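Local structure of D-isomer specific 2-hydroxyacid dehydrogenase NAD-binding (Xanthobacter autotrophicus, 4XA8) at residues A[168-173]-A[181-186]; A[202-207]-A[236-241]; A[228-233]-A[256-261]. The protein probably interconverts D-2-hydroxyacids and 2-oxoacids with a nicotinamide cofactor, and binds NADPH. All blocks are in the same frame, centred on the assembly; numbering follows the deposited sequence.

Overall arrangement
All three contacts reach the same seven-stranded parallel sheet of the nucleotide-binding domain. Contact 1 forms one end of it, pairing the outermost strand 184-187 with strand 169-174, and is partly exposed. Contacts 2 and 3 are buried near the middle, their centres about 8 Å apart, and touch through the neighbouring strands 201-204, of contact 2, and 228-232, of contact 3. Contacts 1 and 3 are both parallel strand pairings held by three backbone hydrogen bonds, but an arginine lies against a phenylalanine in contact 1, whereas contact 3 packs apolar groups around a buried asparagine. Contact 2 has no hydrogen bond between its segments and joins a strand end to a loop through aliphatic packing. Trp173 and Leu206 link contacts 1 and 2.

Contact 1 (A[168-173]-A[181-186]); sequences FDVRGW and EGVSCF
Arg171 pairs with Ser184, Gly172 with Cys185 and Trp173 with Phe186 in a short parallel ladder, whose strands 169-173 and 184-186 diverge by 22°. Three backbone bonds tie it together: Ser184 N to Val170 O, Gly172 N to Ser184 O, and Phe186 N to Gly172 O, the last at 2.7 Å. Before the first of them, a water bridges Val170 N and Gly182 O and extends the pairing by one polar link.

On the face that carries Arg171, Ser184 and Phe186, the arginine chain leaves with CG between the backbone N and the carbonyl carbon (chi1 43°) and bends at chi3, which brings its guanidinium to the phenylalanine. Phe186 CZ lies over one guanidinium face, off toward its rim and 3.7 Å from Arg171 NH1, with the two planes 46° apart; this is an oblique contact, not a flat stack. The same ring turns its edge to Gly172 O, while its CB packs at 4.0 Å from Trp173 CD1. On the other face, Val183 CG1 rests 3.8 Å from Gly172 N and meets Val170 CG1 at 4.2 Å.

Outside partners fix the polar ends: Arg171 NH1 bonds to Phe195 O and Trp173 NE1 to Gly188 O, while the indole also meets the Phe195 ring. Val170 and Val183 face helix 154-165 through Leu163 and Ala160, and strand 146-150 pairs with the far side of 169-174, leaving 184-187 as the outermost strand of the sheet at this end.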
ATOM      1  N   PHE A 168      -7.875   2.834  11.435  1.00 24.84           N
ATOM      2  CA  PHE A 168      -7.293   1.791  12.284  1.00 25.19           C
ATOM      3  C   PHE A 168      -7.310   2.164  13.764  1.00 24.28           C
ATOM      4  O   PHE A 168      -7.392   3.357  14.110  1.00 24.27           O
ATOM      5  CB  PHE A 168      -5.836   1.509  11.857  1.00 25.76           C
ATOM      6  CG  PHE A 168      -5.725   0.931  10.472  1.00 25.58           C
ATOM      7  CD1 PHE A 168      -6.222  -0.308  10.219  1.00 27.60           C
ATOM      8  CD2 PHE A 168      -5.154   1.661   9.423  1.00 27.05           C
ATOM      9  CE1 PHE A 168      -6.150  -0.877   8.942  1.00 28.62           C
ATOM     10  CE2 PHE A 168      -5.079   1.123   8.128  1.00 27.70           C
ATOM     11  CZ  PHE A 168      -5.573  -0.150   7.888  1.00 28.95           C
ATOM     12  N   ASP A 169      -7.286   1.161  14.633  1.00 23.15           N
ATOM     13  CA  ASP A 169      -7.084   1.414  16.064  1.00 25.58           C
ATOM     14  C   ASP A 169      -5.559   1.620  16.300  1.00 24.68           C
ATOM     15  O   ASP A 169      -4.811   0.643  16.517  1.00 24.71           O
ATOM     16  CB  ASP A 169      -7.647   0.226  16.856  1.00 27.37           C
ATOM     17  CG  ASP A 169      -7.572   0.415  18.369  1.00 31.04           C
ATOM     18  OD1 ASP A 169      -6.954   1.386  18.862  1.00 30.03           O
ATOM     19  OD2 ASP A 169      -8.085  -0.478  19.055  1.00 30.56           O
ATOM     20  N   VAL A 170      -5.105   2.871  16.156  1.00 24.00           N
ATOM     21  CA  VAL A 170      -3.663   3.179  16.104  1.00 23.16           C
ATOM     22  C   VAL A 170      -3.140   3.482  17.515  1.00 24.45           C
ATOM     23  O   VAL A 170      -3.736   4.260  18.264  1.00 24.36           O
ATOM     24  CB  VAL A 170      -3.345   4.328  15.126  1.00 24.18           C
ATOM     25  CG1 VAL A 170      -1.850   4.613  15.030  1.00 24.20           C
ATOM     26  CG2 VAL A 170      -3.900   4.030  13.752  1.00 25.26           C
ATOM     27  N   ARG A 171      -2.066   2.787  17.883  1.00 23.72           N
ATOM     28  CA  ARG A 171      -1.370   3.048  19.128  1.00 24.83           C
ATOM     29  C   ARG A 171       0.041   3.458  18.819  1.00 22.73           C
ATOM     30  O   ARG A 171       0.547   3.115  17.776  1.00 21.99           O
ATOM     31  CB  ARG A 171      -1.464   1.831  20.102  1.00 26.52           C
ATOM     32  CG  ARG A 171      -1.261   0.470  19.441  1.00 29.26           C
ATOM     33  CD  ARG A 171      -1.169  -0.731  20.404  1.00 31.74           C
ATOM     34  NE  ARG A 171      -2.388  -0.823  21.141  1.00 30.72           N
ATOM     35  CZ  ARG A 171      -2.596  -1.399  22.303  1.00 32.13           C
ATOM     36  NH1 ARG A 171      -1.681  -2.116  22.978  1.00 30.78           N
ATOM     37  NH2 ARG A 171      -3.808  -1.277  22.779  1.00 31.31           N
ATOM     38  N   GLY A 172       0.693   4.167  19.737  1.00 22.18           N
ATOM     39  CA  GLY A 172       2.083   4.470  19.581  1.00 23.10           C
ATOM     40  C   GLY A 172       2.806   4.289  20.912  1.00 23.87           C
ATOM     41  O   GLY A 172       2.187   4.367  22.003  1.00 24.58           O
ATOM     42  N   TRP A 173       4.110   4.123  20.799  1.00 23.49           N
ATOM     43  CA  TRP A 173       5.013   4.012  21.936  1.00 24.27           C
ATOM     44  C   TRP A 173       6.171   4.945  21.803  1.00 25.36           C
ATOM     45  O   TRP A 173       6.778   5.090  20.727  1.00 24.35           O
ATOM     46  CB  TRP A 173       5.530   2.566  22.113  1.00 24.43           C
ATOM     47  CG  TRP A 173       6.352   2.437  23.343  1.00 25.59           C
ATOM     48  CD1 TRP A 173       5.906   2.143  24.597  1.00 26.31           C
ATOM     49  CD2 TRP A 173       7.769   2.672  23.470  1.00 27.28           C
ATOM     50  NE1 TRP A 173       6.935   2.140  25.479  1.00 27.52           N
ATOM     51  CE2 TRP A 173       8.095   2.463  24.838  1.00 28.46           C
ATOM     52  CE3 TRP A 173       8.781   3.024  22.570  1.00 27.50           C
ATOM     53  CZ2 TRP A 173       9.405   2.631  25.355  1.00 30.77           C
ATOM     54  CZ3 TRP A 173      10.116   3.177  23.078  1.00 30.11           C
ATOM     55  CH2 TRP A 173      10.409   2.965  24.452  1.00 31.38           C
ATOM     56  N   GLU A 181      -3.275  13.412  18.370  1.00 39.10           N
ATOM     57  CA  GLU A 181      -4.712  13.345  18.202  1.00 42.96           C
ATOM     58  C   GLU A 181      -5.107  12.069  17.466  1.00 39.54           C
ATOM     59  O   GLU A 181      -4.549  11.737  16.422  1.00 38.92           O
ATOM     60  CB  GLU A 181      -5.191  14.592  17.452  1.00 48.35           C
ATOM     61  CG  GLU A 181      -6.679  14.629  17.174  1.00 54.33           C
ATOM     62  CD  GLU A 181      -7.519  14.532  18.434  1.00 59.33           C
ATOM     63  OE1 GLU A 181      -7.069  14.997  19.515  1.00 63.20           O
ATOM     64  OE2 GLU A 181      -8.641  13.986  18.330  1.00 65.96           O
ATOM     65  N   GLY A 182      -6.045  11.323  18.042  1.00 36.13           N
ATOM     66  CA  GLY A 182      -6.485  10.036  17.467  1.00 32.81           C
ATOM     67  C   GLY A 182      -5.556   8.826  17.583  1.00 30.97           C
ATOM     68  O   GLY A 182      -5.815   7.773  16.945  1.00 30.22           O
ATOM     69  N   VAL A 183      -4.482   8.946  18.374  1.00 28.35           N
ATOM     70  CA  VAL A 183      -3.514   7.871  18.567  1.00 25.97           C
ATOM     71  C   VAL A 183      -3.467   7.520  20.043  1.00 24.53           C
ATOM     72  O   VAL A 183      -3.342   8.395  20.887  1.00 24.73           O
ATOM     73  CB  VAL A 183      -2.093   8.289  18.046  1.00 25.30           C
ATOM     74  CG1 VAL A 183      -1.053   7.197  18.284  1.00 26.27           C
ATOM     75  CG2 VAL A 183      -2.136   8.630  16.539  1.00 26.26           C
ATOM     76  N   SER A 184      -3.551   6.234  20.359  1.00 24.12           N
ATOM     77  CA  SER A 184      -3.430   5.780  21.751  1.00 24.94           C
ATOM     78  C   SER A 184      -1.955   5.691  22.092  1.00 24.54           C
ATOM     79  O   SER A 184      -1.259   4.751  21.698  1.00 25.89           O
ATOM     80  CB  SER A 184      -4.132   4.437  21.970  1.00 26.34           C
ATOM     81  OG  SER A 184      -5.516   4.548  21.704  1.00 28.01           O
ATOM     82  N   CYS A 185      -1.457   6.660  22.823  1.00 25.10           N
ATOM     83  CA  CYS A 185      -0.027   6.750  23.100  1.00 26.33           C
ATOM     84  C   CYS A 185       0.355   6.109  24.446  1.00 27.95           C
ATOM     85  O   CYS A 185      -0.290   6.426  25.482  1.00 29.26           O
ATOM     86  CB  CYS A 185       0.387   8.223  23.100  1.00 28.53           C
ATOM     87  SG  CYS A 185       0.249   9.067  21.501  1.00 30.69           S
ATOM     88  N   PHE A 186       1.401   5.258  24.416  1.00 25.56           N
ATOM     89  CA  PHE A 186       1.973   4.602  25.561  1.00 26.52           C
ATOM     90  C   PHE A 186       3.373   5.163  25.706  1.00 27.77           C
ATOM     91  O   PHE A 186       4.023   5.530  24.721  1.00 28.80           O
ATOM     92  CB  PHE A 186       2.132   3.103  25.362  1.00 25.98           C
ATOM     93  CG  PHE A 186       0.828   2.320  25.284  1.00 27.20           C
ATOM     94  CD1 PHE A 186      -0.009   2.423  24.184  1.00 27.19           C
ATOM     95  CD2 PHE A 186       0.457   1.480  26.324  1.00 28.86           C
ATOM     96  CE1 PHE A 186      -1.175   1.684  24.128  1.00 27.97           C
ATOM     97  CE2 PHE A 186      -0.719   0.738  26.258  1.00 28.89           C
ATOM     98  CZ  PHE A 186      -1.518   0.852  25.163  1.00 28.10           C
TER
HETATM   99  O   HOH W   1      -6.473   5.190  17.065  1.00 38.99           O

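Contact 2 (A[202-207]-A[236-241])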
ATOM      1  N   VAL A 202       2.769  -4.347  13.952  1.00 23.00           N
ATOM      2  CA  VAL A 202       3.662  -3.413  14.645  1.00 21.53           C
ATOM      3  C   VAL A 202       4.629  -2.789  13.632  1.00 21.59           C
ATOM      4  O   VAL A 202       5.086  -3.459  12.696  1.00 22.33           O
ATOM      5  CB  VAL A 202       4.394  -4.075  15.863  1.00 22.49           C
ATOM      6  CG1 VAL A 202       5.337  -5.144  15.392  1.00 23.47           C
ATOM      7  CG2 VAL A 202       5.191  -3.069  16.677  1.00 24.41           C
ATOM      8  N   VAL A 203       4.861  -1.472  13.767  1.00 20.94           N
ATOM      9  CA  VAL A 203       5.801  -0.720  12.847  1.00 21.22           C
ATOM     10  C   VAL A 203       6.965  -0.199  13.656  1.00 20.84           C
ATOM     11  O   VAL A 203       6.808   0.675  14.532  1.00 22.39           O
ATOM     12  CB  VAL A 203       5.139   0.435  12.074  1.00 21.22           C
ATOM     13  CG1 VAL A 203       6.068   0.946  10.999  1.00 21.32           C
ATOM     14  CG2 VAL A 203       3.811   0.023  11.468  1.00 21.29           C
ATOM     15  N   VAL A 204       8.149  -0.720  13.394  1.00 22.04           N
ATOM     16  CA  VAL A 204       9.356  -0.208  14.078  1.00 22.60           C
ATOM     17  C   VAL A 204       9.877   1.070  13.386  1.00 23.16           C
ATOM     18  O   VAL A 204      10.311   1.035  12.212  1.00 24.49           O
ATOM     19  CB  VAL A 204      10.501  -1.218  14.056  1.00 23.88           C
ATOM     20  CG1 VAL A 204      11.684  -0.681  14.882  1.00 26.04           C
ATOM     21  CG2 VAL A 204      10.051  -2.558  14.619  1.00 25.13           C
ATOM     22  N   MET A 205       9.834   2.189  14.097  1.00 23.20           N
ATOM     23  CA  MET A 205      10.272   3.483  13.609  1.00 25.63           C
ATOM     24  C   MET A 205      11.126   4.214  14.677  1.00 29.80           C
ATOM     25  O   MET A 205      11.046   5.444  14.823  1.00 30.52           O
ATOM     26  CB  MET A 205       9.088   4.378  13.228  1.00 25.40           C
ATOM     27  CG  MET A 205       8.144   3.698  12.279  1.00 25.20           C
ATOM     28  SD  MET A 205       6.891   4.844  11.646  1.00 25.72           S
ATOM     29  CE  MET A 205       7.916   5.867  10.623  1.00 25.80           C
ATOM     30  N   LEU A 206      11.931   3.456  15.424  1.00 29.32           N
ATOM     31  CA  LEU A 206      12.744   4.062  16.492  1.00 33.61           C
ATOM     32  C   LEU A 206      14.053   4.565  15.935  1.00 36.06           C
ATOM     33  O   LEU A 206      14.705   3.858  15.214  1.00 37.28           O
ATOM     34  CB  LEU A 206      13.067   3.020  17.540  1.00 34.79           C
ATOM     35  CG  LEU A 206      11.967   2.727  18.514  1.00 35.55           C
ATOM     36  CD1 LEU A 206      12.268   1.390  19.151  1.00 38.57           C
ATOM     37  CD2 LEU A 206      11.886   3.851  19.542  1.00 39.06           C
ATOM     38  N   PRO A 207      14.457   5.785  16.264  1.00 43.58           N
ATOM     39  CA  PRO A 207      15.870   6.083  15.938  1.00 49.35           C
ATOM     40  C   PRO A 207      16.827   5.144  16.680  1.00 50.78           C
ATOM     41  O   PRO A 207      16.493   4.741  17.808  1.00 48.38           O
ATOM     42  CB  PRO A 207      16.060   7.525  16.420  1.00 49.57           C
ATOM     43  CG  PRO A 207      14.988   7.748  17.425  1.00 47.55           C
ATOM     44  CD  PRO A 207      13.845   6.813  17.123  1.00 45.00           C
ATOM     45  N   GLY A 236      18.231  -1.897  10.999  1.00 48.53           N
ATOM     46  CA  GLY A 236      18.315  -3.337  11.219  1.00 50.33           C
ATOM     47  C   GLY A 236      18.497  -3.715  12.682  1.00 52.11           C
ATOM     48  O   GLY A 236      17.742  -4.562  13.173  1.00 49.98           O
ATOM     49  N   PRO A 237      19.453  -3.044  13.391  1.00 51.72           N
ATOM     50  CA  PRO A 237      19.865  -3.433  14.742  1.00 50.44           C
ATOM     51  C   PRO A 237      19.025  -2.893  15.926  1.00 46.27           C
ATOM     52  O   PRO A 237      19.347  -3.238  17.069  1.00 44.86           O
ATOM     53  CB  PRO A 237      21.302  -2.897  14.821  1.00 54.93           C
ATOM     54  CG  PRO A 237      21.234  -1.639  14.067  1.00 57.87           C
ATOM     55  CD  PRO A 237      20.248  -1.884  12.928  1.00 56.33           C
ATOM     56  N   VAL A 238      17.998  -2.060  15.689  1.00 39.42           N
ATOM     57  CA  VAL A 238      16.948  -1.830  16.710  1.00 38.70           C
ATOM     58  C   VAL A 238      16.307  -3.182  16.973  1.00 36.41           C
ATOM     59  O   VAL A 238      15.779  -3.461  18.046  1.00 39.73           O
ATOM     60  CB  VAL A 238      15.852  -0.831  16.211  1.00 39.63           C
ATOM     61  CG1 VAL A 238      14.587  -0.954  17.044  1.00 38.98           C
ATOM     62  CG2 VAL A 238      16.383   0.595  16.265  1.00 41.93           C
ATOM     63  N   VAL A 239      16.326  -4.012  15.945  1.00 34.96           N
ATOM     64  CA  VAL A 239      15.753  -5.323  15.990  1.00 35.94           C
ATOM     65  C   VAL A 239      16.870  -6.342  16.020  1.00 36.94           C
ATOM     66  O   VAL A 239      17.847  -6.216  15.277  1.00 37.51           O
ATOM     67  CB  VAL A 239      14.818  -5.535  14.786  1.00 34.27           C
ATOM     68  CG1 VAL A 239      14.273  -6.943  14.774  1.00 35.23           C
ATOM     69  CG2 VAL A 239      13.659  -4.552  14.861  1.00 35.12           C
ATOM     70  N   ASP A 240      16.747  -7.330  16.906  1.00 36.85           N
ATOM     71  CA  ASP A 240      17.655  -8.479  16.895  1.00 39.35           C
ATOM     72  C   ASP A 240      17.271  -9.402  15.745  1.00 37.37           C
ATOM     73  O   ASP A 240      16.238 -10.043  15.796  1.00 36.38           O
ATOM     74  CB  ASP A 240      17.555  -9.237  18.228  1.00 42.21           C
ATOM     75  CG  ASP A 240      18.619 -10.285  18.388  1.00 47.28           C
ATOM     76  OD1 ASP A 240      18.512 -11.364  17.782  1.00 50.98           O
ATOM     77  OD2 ASP A 240      19.566 -10.043  19.147  1.00 52.38           O
ATOM     78  N   GLU A 241      18.080  -9.452  14.699  1.00 39.68           N
ATOM     79  CA  GLU A 241      17.685 -10.137  13.475  1.00 39.85           C
ATOM     80  C   GLU A 241      17.560 -11.643  13.717  1.00 40.33           C
ATOM     81  O   GLU A 241      16.624 -12.265  13.227  1.00 38.50           O
ATOM     82  CB  GLU A 241      18.676  -9.845  12.344  1.00 44.32           C
ATOM     83  CG  GLU A 241      18.211 -10.254  10.945  1.00 44.43           C
ATOM     84  CD  GLU A 241      18.887  -9.454   9.817  1.00 47.65           C
ATOM     85  OE1 GLU A 241      19.653 -10.053   9.012  1.00 47.01           O
ATOM     86  OE2 GLU A 241      18.622  -8.230   9.721  1.00 43.32           O
TER
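Val238 reaches across to Val204 and Leu206 from the short 3-10 turn 236-238. From its CB, which points toward the strand segment, the side chain forks into two methyls with different partners. CG1, anti to the backbone N (chi1 161°), meets Val204 CG1 at 3.6 Å and also packs against Leu206 CD1 at 3.9 Å. CG2, anti to the carbonyl carbon, instead lies 3.8 Å from the backbone oxygen of Leu206. Val204 and Val238 lie alongside each other, pointing in opposite senses, whereas Leu206 comes in roughly perpendicular to Val238. A second, lighter touch comes from Val239, whose CG2 approaches Val204 CG2 at 4.1 Å, so the two methyls of Val204 are divided between consecutive residues of the loop.

The turn is held by Val239 N bonded to Gly236 O, and Asp240 OD1 caps the following helix at Ala243 N. Val204 also packs on Phe230 and Asn232 of the adjacent strand.

No hydrogen bond or charge pair joins the two segments. Their cohesion therefore rests on the fit of branched aliphatic groups, which seats the loop over the end of strand 201-204, close to the NADPH-binding residue Ala234.

Contact 3 (A[228-233]-A[256-261]); sequences AKFINV and ATLDVF
Asn232 and Val260 meet because each first torsion sends a branch to the other: Asn232 CG is anti to the backbone N (chi1 -167°), and Val260 CG2 stands between its backbone N and carbonyl carbon. The valine methyl comes to 3.3 Å from Asn232 ND2, and the two side chains are set roughly perpendicular. A water accepts from Asn232 ND2 and donates to Val260 O, giving the buried amide a polar link to the same residue. OD1 takes the N-H of Ala234, while ND2 has a further, weak bond to Arg235 O. Losing the amide to an alanine here would probably leave Ala234 N and the bridging water without that partner and free the turn after the strand to shift.

On the same face, Leu258 CD2 is placed at the edge of the Phe230 ring, 3.9 Å from CD1, and also touches Asn232 CB at 3.8 Å. The backbones run almost parallel, 6° apart, joined by Thr257 N to Phe230 O, Asn232 N to Thr257 O and Asp259 N to Asn232 O, the last at 3.0 Å. Beyond the strands, a second water donates to both Val233 O and Asp259 OD2. The Asp259 carboxylate is held further by Thr281 OG1 and the backbone N of Leu284 and Ala285.

Strands 228-232 and 253-258 with helix 241-250 form a beta-alpha-beta unit of the Rossmann-type domain, and Val233 and Asp259, just past the carboxyl ends of the strands, belong to the observed NADPH site.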
ATOM      1  N   ALA A 228       1.209 -12.007  14.968  1.00 26.08           N
ATOM      2  CA  ALA A 228       1.430 -10.625  14.715  1.00 25.13           C
ATOM      3  C   ALA A 228       2.119 -10.428  13.374  1.00 24.48           C
ATOM      4  O   ALA A 228       2.792 -11.317  12.858  1.00 26.37           O
ATOM      5  CB  ALA A 228       2.265  -9.975  15.832  1.00 24.96           C
ATOM      6  N   LYS A 229       1.913  -9.241  12.818  1.00 23.89           N
ATOM      7  CA  LYS A 229       2.551  -8.809  11.570  1.00 25.32           C
ATOM      8  C   LYS A 229       3.557  -7.671  11.863  1.00 25.41           C
ATOM      9  O   LYS A 229       3.234  -6.722  12.549  1.00 24.75           O
ATOM     10  CB  LYS A 229       1.475  -8.397  10.586  1.00 28.66           C
ATOM     11  CG  LYS A 229       0.508  -9.588  10.379  1.00 33.68           C
ATOM     12  CD  LYS A 229      -0.868  -9.223   9.941  1.00 40.70           C
ATOM     13  CE  LYS A 229      -1.671 -10.445   9.468  1.00 41.50           C
ATOM     14  NZ  LYS A 229      -2.181 -10.171   8.066  1.00 46.19           N
ATOM     15  N   PHE A 230       4.782  -7.821  11.355  1.00 23.36           N
ATOM     16  CA  PHE A 230       5.937  -7.012  11.783  1.00 22.01           C
ATOM     17  C   PHE A 230       6.525  -6.233  10.591  1.00 22.62           C
ATOM     18  O   PHE A 230       6.843  -6.817   9.554  1.00 22.87           O
ATOM     19  CB  PHE A 230       6.956  -7.981  12.356  1.00 24.04           C
ATOM     20  CG  PHE A 230       8.120  -7.340  13.037  1.00 23.59           C
ATOM     21  CD1 PHE A 230       9.261  -7.022  12.312  1.00 26.23           C
ATOM     22  CD2 PHE A 230       8.108  -7.086  14.400  1.00 25.45           C
ATOM     23  CE1 PHE A 230      10.358  -6.452  12.917  1.00 26.96           C
ATOM     24  CE2 PHE A 230       9.227  -6.527  15.023  1.00 26.56           C
ATOM     25  CZ  PHE A 230      10.339  -6.212  14.278  1.00 25.92           C
ATOM     26  N   ILE A 231       6.665  -4.910  10.743  1.00 21.25           N
ATOM     27  CA  ILE A 231       7.182  -4.029   9.722  1.00 20.27           C
ATOM     28  C   ILE A 231       8.393  -3.281  10.326  1.00 22.14           C
ATOM     29  O   ILE A 231       8.259  -2.668  11.394  1.00 21.86           O
ATOM     30  CB  ILE A 231       6.149  -2.998   9.317  1.00 20.02           C
ATOM     31  CG1 ILE A 231       4.958  -3.692   8.667  1.00 20.19           C
ATOM     32  CG2 ILE A 231       6.737  -1.949   8.365  1.00 22.30           C
ATOM     33  CD1 ILE A 231       3.731  -2.831   8.653  1.00 20.95           C
ATOM     34  N   ASN A 232       9.547  -3.336   9.653  1.00 21.17           N
ATOM     35  CA  ASN A 232      10.774  -2.606  10.137  1.00 22.40           C
ATOM     36  C   ASN A 232      11.249  -1.618   9.111  1.00 22.57           C
ATOM     37  O   ASN A 232      11.650  -2.025   8.012  1.00 22.87           O
ATOM     38  CB  ASN A 232      11.904  -3.535  10.454  1.00 23.98           C
ATOM     39  CG  ASN A 232      13.005  -2.843  11.240  1.00 25.95           C
ATOM     40  OD1 ASN A 232      12.837  -1.706  11.685  1.00 25.60           O
ATOM     41  ND2 ASN A 232      14.134  -3.515  11.385  1.00 28.57           N
ATOM     42  N   VAL A 233      11.148  -0.319   9.440  1.00 21.44           N
ATOM     43  CA  VAL A 233      11.630   0.751   8.571  1.00 24.04           C
ATOM     44  C   VAL A 233      12.650   1.634   9.327  1.00 26.76           C
ATOM     45  O   VAL A 233      13.006   2.691   8.834  1.00 31.95           O
ATOM     46  CB  VAL A 233      10.496   1.626   7.991  1.00 24.25           C
ATOM     47  CG1 VAL A 233       9.613   0.785   7.021  1.00 23.64           C
ATOM     48  CG2 VAL A 233       9.618   2.199   9.092  1.00 23.74           C
ATOM     49  N   ALA A 256       5.982 -10.462   7.683  1.00 23.38           N
ATOM     50  CA  ALA A 256       6.768  -9.298   7.887  1.00 24.54           C
ATOM     51  C   ALA A 256       7.102  -8.601   6.584  1.00 24.51           C
ATOM     52  O   ALA A 256       7.087  -9.211   5.479  1.00 24.33           O
ATOM     53  CB  ALA A 256       8.076  -9.666   8.616  1.00 24.30           C
ATOM     54  N   THR A 257       7.383  -7.307   6.750  1.00 23.45           N
ATOM     55  CA  THR A 257       7.862  -6.428   5.713  1.00 23.75           C
ATOM     56  C   THR A 257       9.087  -5.704   6.325  1.00 23.87           C
ATOM     57  O   THR A 257       8.987  -4.984   7.334  1.00 22.11           O
ATOM     58  CB  THR A 257       6.801  -5.440   5.147  1.00 25.86           C
ATOM     59  OG1 THR A 257       5.650  -6.156   4.621  1.00 26.65           O
ATOM     60  CG2 THR A 257       7.395  -4.570   4.078  1.00 26.42           C
ATOM     61  N   LEU A 258      10.253  -5.924   5.704  1.00 22.62           N
ATOM     62  CA  LEU A 258      11.543  -5.512   6.282  1.00 22.76           C
ATOM     63  C   LEU A 258      12.272  -4.696   5.230  1.00 23.46           C
ATOM     64  O   LEU A 258      12.530  -5.195   4.131  1.00 24.64           O
ATOM     65  CB  LEU A 258      12.364  -6.736   6.692  1.00 23.11           C
ATOM     66  CG  LEU A 258      11.692  -7.711   7.658  1.00 23.48           C
ATOM     67  CD1 LEU A 258      12.589  -8.925   7.777  1.00 25.35           C
ATOM     68  CD2 LEU A 258      11.406  -7.063   9.011  1.00 25.01           C
ATOM     69  N   ASP A 259      12.535  -3.426   5.551  1.00 24.07           N
ATOM     70  CA  ASP A 259      13.205  -2.475   4.647  1.00 26.61           C
ATOM     71  C   ASP A 259      14.673  -2.188   5.006  1.00 27.12           C
ATOM     72  O   ASP A 259      15.359  -1.468   4.275  1.00 28.28           O
ATOM     73  CB  ASP A 259      12.458  -1.120   4.663  1.00 27.08           C
ATOM     74  CG  ASP A 259      12.867  -0.201   3.547  1.00 29.38           C
ATOM     75  OD1 ASP A 259      12.899  -0.640   2.390  1.00 31.10           O
ATOM     76  OD2 ASP A 259      13.116   1.001   3.810  1.00 32.76           O
ATOM     77  N   VAL A 260      15.120  -2.711   6.143  1.00 27.37           N
ATOM     78  CA  VAL A 260      16.407  -2.426   6.722  1.00 29.23           C
ATOM     79  C   VAL A 260      16.922  -3.703   7.442  1.00 29.86           C
ATOM     80  O   VAL A 260      16.114  -4.528   7.901  1.00 28.91           O
ATOM     81  CB  VAL A 260      16.335  -1.300   7.757  1.00 29.93           C
ATOM     82  CG1 VAL A 260      15.867   0.025   7.159  1.00 32.24           C
ATOM     83  CG2 VAL A 260      15.374  -1.698   8.901  1.00 30.45           C
ATOM     84  N   PHE A 261      18.246  -3.904   7.476  1.00 29.82           N
ATOM     85  CA  PHE A 261      18.788  -5.191   7.910  1.00 31.36           C
ATOM     86  C   PHE A 261      20.062  -4.955   8.665  1.00 34.90           C
ATOM     87  O   PHE A 261      20.655  -3.904   8.537  1.00 36.01           O
ATOM     88  CB  PHE A 261      19.028  -6.115   6.713  1.00 31.99           C
ATOM     89  CG  PHE A 261      17.792  -6.295   5.876  1.00 29.94           C
ATOM     90  CD1 PHE A 261      17.483  -5.391   4.897  1.00 29.68           C
ATOM     91  CD2 PHE A 261      16.887  -7.275   6.175  1.00 30.62           C
ATOM     92  CE1 PHE A 261      16.317  -5.515   4.159  1.00 29.51           C
ATOM     93  CE2 PHE A 261      15.728  -7.414   5.456  1.00 29.79           C
ATOM     94  CZ  PHE A 261      15.449  -6.516   4.439  1.00 28.77           C
TER
HETATM   95  O   HOH W   2      14.644  -6.168   9.915  1.00 33.01           O
HETATM   96  O   HOH W   3      14.190   2.605   5.892  1.00 42.52           O